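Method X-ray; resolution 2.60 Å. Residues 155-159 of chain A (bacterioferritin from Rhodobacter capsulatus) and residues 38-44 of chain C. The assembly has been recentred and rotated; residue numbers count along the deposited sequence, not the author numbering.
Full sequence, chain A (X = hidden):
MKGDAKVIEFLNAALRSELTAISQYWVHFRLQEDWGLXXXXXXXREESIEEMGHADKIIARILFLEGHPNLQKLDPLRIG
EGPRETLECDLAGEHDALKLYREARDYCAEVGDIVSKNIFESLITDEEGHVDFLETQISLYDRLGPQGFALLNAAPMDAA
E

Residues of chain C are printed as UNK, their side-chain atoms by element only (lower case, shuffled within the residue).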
# COMPACT_ATOMS: atom_id res chain seq x y z
N ALA A 155 23.86 -31.84 -13.29
CA ALA A 155 23.78 -30.40 -13.12
C ALA A 155 24.91 -29.73 -13.91
O ALA A 155 26.03 -30.23 -13.95
CB ALA A 155 23.90 -30.04 -11.64
N PRO A 156 24.61 -28.59 -14.55
CA PRO A 156 25.61 -27.86 -15.33
C PRO A 156 26.68 -27.32 -14.37
O PRO A 156 26.44 -27.21 -13.17
CB PRO A 156 24.80 -26.73 -15.98
CG PRO A 156 23.40 -27.30 -16.04
CD PRO A 156 23.28 -27.99 -14.70
N MET A 157 27.85 -26.98 -14.90
CA MET A 157 28.92 -26.45 -14.06
C MET A 157 28.59 -25.16 -13.33
O MET A 157 29.19 -24.86 -12.30
CB MET A 157 30.18 -26.23 -14.89
CG MET A 157 30.88 -27.49 -15.33
SD MET A 157 32.53 -27.15 -15.97
CE MET A 157 33.40 -26.67 -14.50
N ASP A 158 27.63 -24.39 -13.85
CA ASP A 158 27.24 -23.12 -13.24
C ASP A 158 25.97 -23.25 -12.39
O ASP A 158 25.30 -22.25 -12.13
CB ASP A 158 26.99 -22.08 -14.33
CG ASP A 158 25.69 -22.33 -15.09
OD1 ASP A 158 25.25 -23.50 -15.14
OD2 ASP A 158 25.10 -21.37 -15.63
N ALA A 159 25.65 -24.46 -11.96
CA ALA A 159 24.45 -24.69 -11.16
C ALA A 159 24.54 -24.22 -9.71
O ALA A 159 25.62 -24.14 -9.12
CB ALA A 159 24.09 -26.17 -11.19
N UNK C 38 28.64 -21.82 -22.64
CA UNK C 38 28.37 -20.75 -21.70
C UNK C 38 28.32 -21.14 -20.23
O UNK C 38 28.84 -20.42 -19.37
c UNK C 38 27.08 -20.05 -22.09
N UNK C 39 27.70 -22.27 -19.92
CA UNK C 39 27.57 -22.70 -18.53
C UNK C 39 28.90 -23.07 -17.92
O UNK C 39 29.14 -22.85 -16.74
c UNK C 39 26.57 -23.84 -18.44
n UNK C 39 21.85 -25.06 -19.34
c UNK C 39 24.21 -24.51 -18.90
c UNK C 39 22.90 -24.01 -19.47
c UNK C 39 25.26 -23.46 -19.05
N UNK C 40 29.77 -23.64 -18.74
CA UNK C 40 31.10 -24.00 -18.28
C UNK C 40 31.88 -22.70 -18.10
O UNK C 40 32.64 -22.52 -17.15
s UNK C 40 33.75 -26.60 -20.19
c UNK C 40 34.86 -27.48 -19.10
c UNK C 40 33.19 -25.28 -19.04
c UNK C 40 31.76 -24.91 -19.31
N UNK C 41 31.64 -21.76 -19.01
CA UNK C 41 32.32 -20.47 -18.99
C UNK C 41 32.00 -19.66 -17.74
O UNK C 41 32.91 -19.08 -17.13
c UNK C 41 31.95 -19.68 -20.23
N UNK C 42 30.73 -19.62 -17.34
CA UNK C 42 30.35 -18.84 -16.17
C UNK C 42 31.01 -19.34 -14.91
O UNK C 42 31.34 -18.55 -14.03
c UNK C 42 28.15 -18.16 -17.18
c UNK C 42 26.63 -18.26 -17.12
c UNK C 42 28.83 -18.83 -16.01
c UNK C 42 26.01 -17.82 -18.45
n UNK C 42 24.51 -17.86 -18.39
N UNK C 43 31.22 -20.65 -14.83
CA UNK C 43 31.86 -21.22 -13.66
C UNK C 43 33.32 -20.75 -13.61
O UNK C 43 33.82 -20.37 -12.54
c UNK C 43 32.20 -23.51 -9.92
c UNK C 43 31.63 -22.87 -11.18
n UNK C 43 31.67 -22.88 -8.66
c UNK C 43 31.78 -22.74 -13.68
c UNK C 43 32.30 -23.41 -12.43
N UNK C 44 33.99 -20.76 -14.76
CA UNK C 44 35.37 -20.32 -14.82
C UNK C 44 35.49 -18.85 -14.41
O UNK C 44 36.43 -18.47 -13.70
c UNK C 44 35.94 -20.50 -16.23
o UNK C 44 36.19 -21.87 -16.51

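Residues 38–44 of chain C form a helix that lies against a type I beta turn running from Pro A156 to Ala A159, closed by a hydrogen bond of 3.1 Å from Ala A159 N to Pro A156 O. At position 38 of chain C a single carbon follows CA. It points sideways, and this CB at position 38 stays 6.9 Å from Asp A158 OD2, its nearest atom in the chain A stretch. One carbon alone identifies Ala C38, whose carbonyl oxygen accepts the helical hydrogen bond from the backbone N of position 42 (2.9 Å).

Position 39 carries four carbons in a row ending in nitrogen. Its CB leaves the helix sideways, and the chain, m at chi1 and t thereafter, extends alongside the turn, where the third carbon of position 39 packs on Pro A156 CB at 3.7 Å. Farther back, CB of position 39 lies 3.6 Å from Asp A158 OD1, and the carbonyl O of position 39 approaches Asp A158 CB to 3.3 Å. The unbranched amine makes it Lys C39, and the aliphatic part of the lysine thus serves as an apolar surface for the proline ring.

At position 40 two carbons, a sulfur and a last carbon follow one another without a branch. The CA-to-CB bond points away from the turn overall, though CB and the next carbon still touch it: the second carbon of position 40 meets Met A157 SD at 3.7 Å. A thioether of this kind belongs only to methionine, so this is Met C40, and the contact is an apolar one between two buried methionines. Met A157 CA and Met C40 CA are 5.3 Å apart, and the sulfur of the first residue rests on CG of the second.

Position 41 again shows one carbon. CB at position 41 points away and lies 8.1 Å from Asp A158 CB, the nearest atom of the stretch. This is Ala C41, a buried residue that takes no part in the contact.

Four carbons ending in nitrogen recur at position 42. Here CB points toward the turn, and the extended chain brings the third carbon of position 42 to 3.8 Å from Asp A158 OD2. The residue is Lys C42.

Position 43 has the same unbranched run of four carbons and a nitrogen. CB points toward chain A, but with chi1 t and chi2 p the end of the chain leads away. Its carbons bear on Met A157: the third carbon of position 43 lies 3.3 Å from Met A157 O, and the second carbon of position 43 is 4.0 Å from Met A157 CE. Hence Lys C43.

At position 44 one carbon is followed by one oxygen. The side-chain oxygen of position 44, the nearer of its two atoms, is 5.9 Å from Met A157 CE. This is Ser C44, its hydroxyl hydrogen-bonded elsewhere in the structure.

No hydrogen bond joins the two stretches, which together bury 374 Å². The contact works by packing: Pro A156, Met A157 and Asp A158 all point toward the helix, and lysine carbons and Met C40 receive them. Met A157 contributes the largest covered area, while the one pair of opposite charges, Asp A158 OD2 and Lys C42 NZ at 4.5 Å, lies beyond a salt bridge.

Chain C (38-44) AKMAKKS
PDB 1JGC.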